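Local structure of beta-N-acetylhexosaminidase (Thermotoga neapolitana, 5C0Q) at residues M110-V115 / I156-H161. The protein probably hydrolyses terminal non-reducing N-acetyl-D-hexosamine residues of N-acetyl-beta-D-hexosaminides, as a member of glycoside hydrolase family 3, and binds zinc ions. Residues are numbered along the deposited sequence; the frame is centred on the assembly and turned at random.
Sequences MVFAPV and IPCIKH. With ZN (zinc ion), chain O.
Lys-160 sets CG between its own backbone N and carbonyl carbon (chi1 61°) and then runs fully extended, which carries NZ across to Phe-112. There NZ donates a hydrogen bond of 2.9 Å to Phe-112 O, meeting it from above the carbonyl plane. On the way the side chain crosses that of Val-115 at a slant, with CE against CG2. NZ also forms a salt bridge with Glu-65, so the buried ammonium has a carboxylate as well as a carbonyl. Replacing Lys-160 by alanine removes the ammonium, which would probably leave Glu-65 without this salt bridge and Phe-112 O without this donor. Met-110 is extended too, with CG anti to the backbone N (chi1 172°). Its CE rests 3.5 Å from Cys-158 CB and lies in the plane of the Phe-112 ring, at the edge. Cys-158 CB meets the same ring at its rim, 3.9 Å from CD1. The sulfur stands oblique to the ring, with SG 5.2 Å from the centroid. Strand 110-111 and strand 156-162 are parallel neighbours in the TIM-barrel sheet of the N-terminal domain, and helix 136-153 lies in the crossover between them. Val-111 N donates a hydrogen bond to Ile-156 O at the start of the pairing. Beyond it, residues 112-115 leave regular strand geometry through an inverse gamma turn centred on Phe-112 and a cis peptide before Pro-114. Backbone bonds still tie them to the second strand: Cys-158 N reaches Ala-113 O at 3.1 Å, and Lys-160 N donates to Pro-114 O. Pro-114 lies alongside Pro-157 and Ile-159, its CD 4.0 Å from Ile-159 CG2. Helix 136-153 covers Pro-114 and Ile-159 through Cys-147. After a second cis peptide, His-161 ND1 binds a zinc ion at 1.9 Å, with Asp-117 and His-165 as the other protein ligands.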
loop_
_atom_site.group_PDB
_atom_site.type_symbol
_atom_site.label_atom_id
_atom_site.label_comp_id
_atom_site.label_asym_id
_atom_site.label_seq_id
_atom_site.Cartn_x
_atom_site.Cartn_y
_atom_site.Cartn_z
ATOM N N MET B 110 9.678 -6.707 -12.083
ATOM C CA MET B 110 9.847 -8.138 -11.840
ATOM C C MET B 110 9.516 -8.430 -10.374
ATOM O O MET B 110 9.772 -7.629 -9.518
ATOM C CB MET B 110 11.265 -8.582 -12.189
ATOM C CG MET B 110 11.659 -10.022 -11.804
ATOM S SD MET B 110 13.182 -10.518 -12.631
ATOM C CE MET B 110 13.613 -11.896 -11.723
ATOM N N VAL B 111 8.948 -9.580 -10.101
ATOM C CA VAL B 111 8.731 -10.051 -8.764
ATOM C C VAL B 111 9.373 -11.462 -8.615
ATOM O O VAL B 111 9.374 -12.263 -9.559
ATOM C CB VAL B 111 7.248 -10.111 -8.421
ATOM C CG1 VAL B 111 6.540 -11.156 -9.252
ATOM C CG2 VAL B 111 7.071 -10.440 -6.952
ATOM N N PHE B 112 9.970 -11.733 -7.455
ATOM C CA PHE B 112 10.500 -13.064 -7.160
ATOM C C PHE B 112 9.415 -13.976 -6.573
ATOM O O PHE B 112 9.383 -14.233 -5.381
ATOM C CB PHE B 112 11.693 -12.974 -6.204
ATOM C CG PHE B 112 12.927 -12.338 -6.807
ATOM C CD1 PHE B 112 13.117 -12.285 -8.165
ATOM C CD2 PHE B 112 13.896 -11.801 -6.003
ATOM C CE1 PHE B 112 14.250 -11.716 -8.701
ATOM C CE2 PHE B 112 15.026 -11.216 -6.548
ATOM C CZ PHE B 112 15.197 -11.174 -7.919
ATOM N N ALA B 113 8.505 -14.404 -7.430
ATOM C CA ALA B 113 7.407 -15.298 -7.112
ATOM C C ALA B 113 6.874 -15.735 -8.453
ATOM O O ALA B 113 7.177 -15.088 -9.441
ATOM C CB ALA B 113 6.359 -14.609 -6.305
ATOM N N PRO B 114 6.110 -16.838 -8.515
ATOM C CA PRO B 114 5.713 -17.723 -7.412
ATOM C C PRO B 114 6.743 -18.765 -6.963
ATOM O O PRO B 114 7.621 -19.154 -7.687
ATOM C CB PRO B 114 4.482 -18.426 -7.969
ATOM C CG PRO B 114 4.750 -18.482 -9.438
ATOM C CD PRO B 114 5.525 -17.264 -9.797
ATOM N N VAL B 115 6.590 -19.194 -5.721
ATOM C CA VAL B 115 7.230 -20.371 -5.175
ATOM C C VAL B 115 6.571 -21.590 -5.770
ATOM O O VAL B 115 5.382 -21.692 -5.712
ATOM C CB VAL B 115 7.093 -20.433 -3.648
ATOM C CG1 VAL B 115 7.505 -21.830 -3.127
ATOM C CG2 VAL B 115 7.876 -19.311 -3.005
ATOM N N ILE B 156 7.172 -9.124 -14.557
ATOM C CA ILE B 156 7.692 -10.451 -14.956
ATOM C C ILE B 156 7.940 -11.404 -13.794
ATOM O O ILE B 156 8.707 -11.089 -12.908
ATOM C CB ILE B 156 9.007 -10.324 -15.712
ATOM C CG1 ILE B 156 8.771 -9.628 -17.031
ATOM C CG2 ILE B 156 9.580 -11.678 -16.060
ATOM C CD1 ILE B 156 10.063 -9.194 -17.648
ATOM N N PRO B 157 7.336 -12.593 -13.822
ATOM C CA PRO B 157 7.587 -13.522 -12.712
ATOM C C PRO B 157 8.923 -14.213 -12.758
ATOM O O PRO B 157 9.581 -14.322 -13.776
ATOM C CB PRO B 157 6.451 -14.541 -12.846
ATOM C CG PRO B 157 6.094 -14.518 -14.268
ATOM C CD PRO B 157 6.336 -13.119 -14.768
ATOM N N CYS B 158 9.328 -14.652 -11.589
ATOM C CA CYS B 158 10.525 -15.449 -11.445
ATOM C C CYS B 158 10.205 -16.642 -10.556
ATOM O O CYS B 158 10.038 -16.507 -9.355
ATOM C CB CYS B 158 11.671 -14.637 -10.861
ATOM S SG CYS B 158 13.241 -15.538 -10.822
ATOM N N ILE B 159 10.079 -17.806 -11.169
ATOM C CA ILE B 159 9.695 -19.009 -10.460
ATOM C C ILE B 159 10.882 -19.515 -9.688
ATOM O O ILE B 159 11.979 -19.345 -10.102
ATOM C CB ILE B 159 9.147 -20.087 -11.420
ATOM C CG1 ILE B 159 10.201 -20.472 -12.462
ATOM C CG2 ILE B 159 7.904 -19.580 -12.110
ATOM C CD1 ILE B 159 9.698 -21.446 -13.495
ATOM N N LYS B 160 10.633 -20.086 -8.527
ATOM C CA LYS B 160 11.699 -20.500 -7.641
ATOM C C LYS B 160 11.249 -21.707 -6.791
ATOM O O LYS B 160 10.061 -21.987 -6.722
ATOM C CB LYS B 160 12.150 -19.307 -6.773
ATOM C CG LYS B 160 11.093 -18.724 -5.896
ATOM C CD LYS B 160 11.507 -17.351 -5.334
ATOM C CE LYS B 160 10.600 -16.951 -4.204
ATOM N NZ LYS B 160 11.011 -15.715 -3.517
ATOM N N HIS B 161 12.179 -22.501 -6.269
ATOM C CA HIS B 161 13.590 -22.504 -6.660
ATOM C C HIS B 161 13.914 -23.796 -7.413
ATOM O O HIS B 161 13.811 -24.876 -6.851
ATOM C CB HIS B 161 14.518 -22.409 -5.457
ATOM C CG HIS B 161 14.171 -21.325 -4.489
ATOM N ND1 HIS B 161 13.182 -21.459 -3.544
ATOM C CD2 HIS B 161 14.694 -20.090 -4.314
ATOM C CE1 HIS B 161 13.115 -20.356 -2.828
ATOM N NE2 HIS B 161 14.016 -19.510 -3.282
HETATM ZN ZN ZN O . 11.990 -22.523 -2.480
#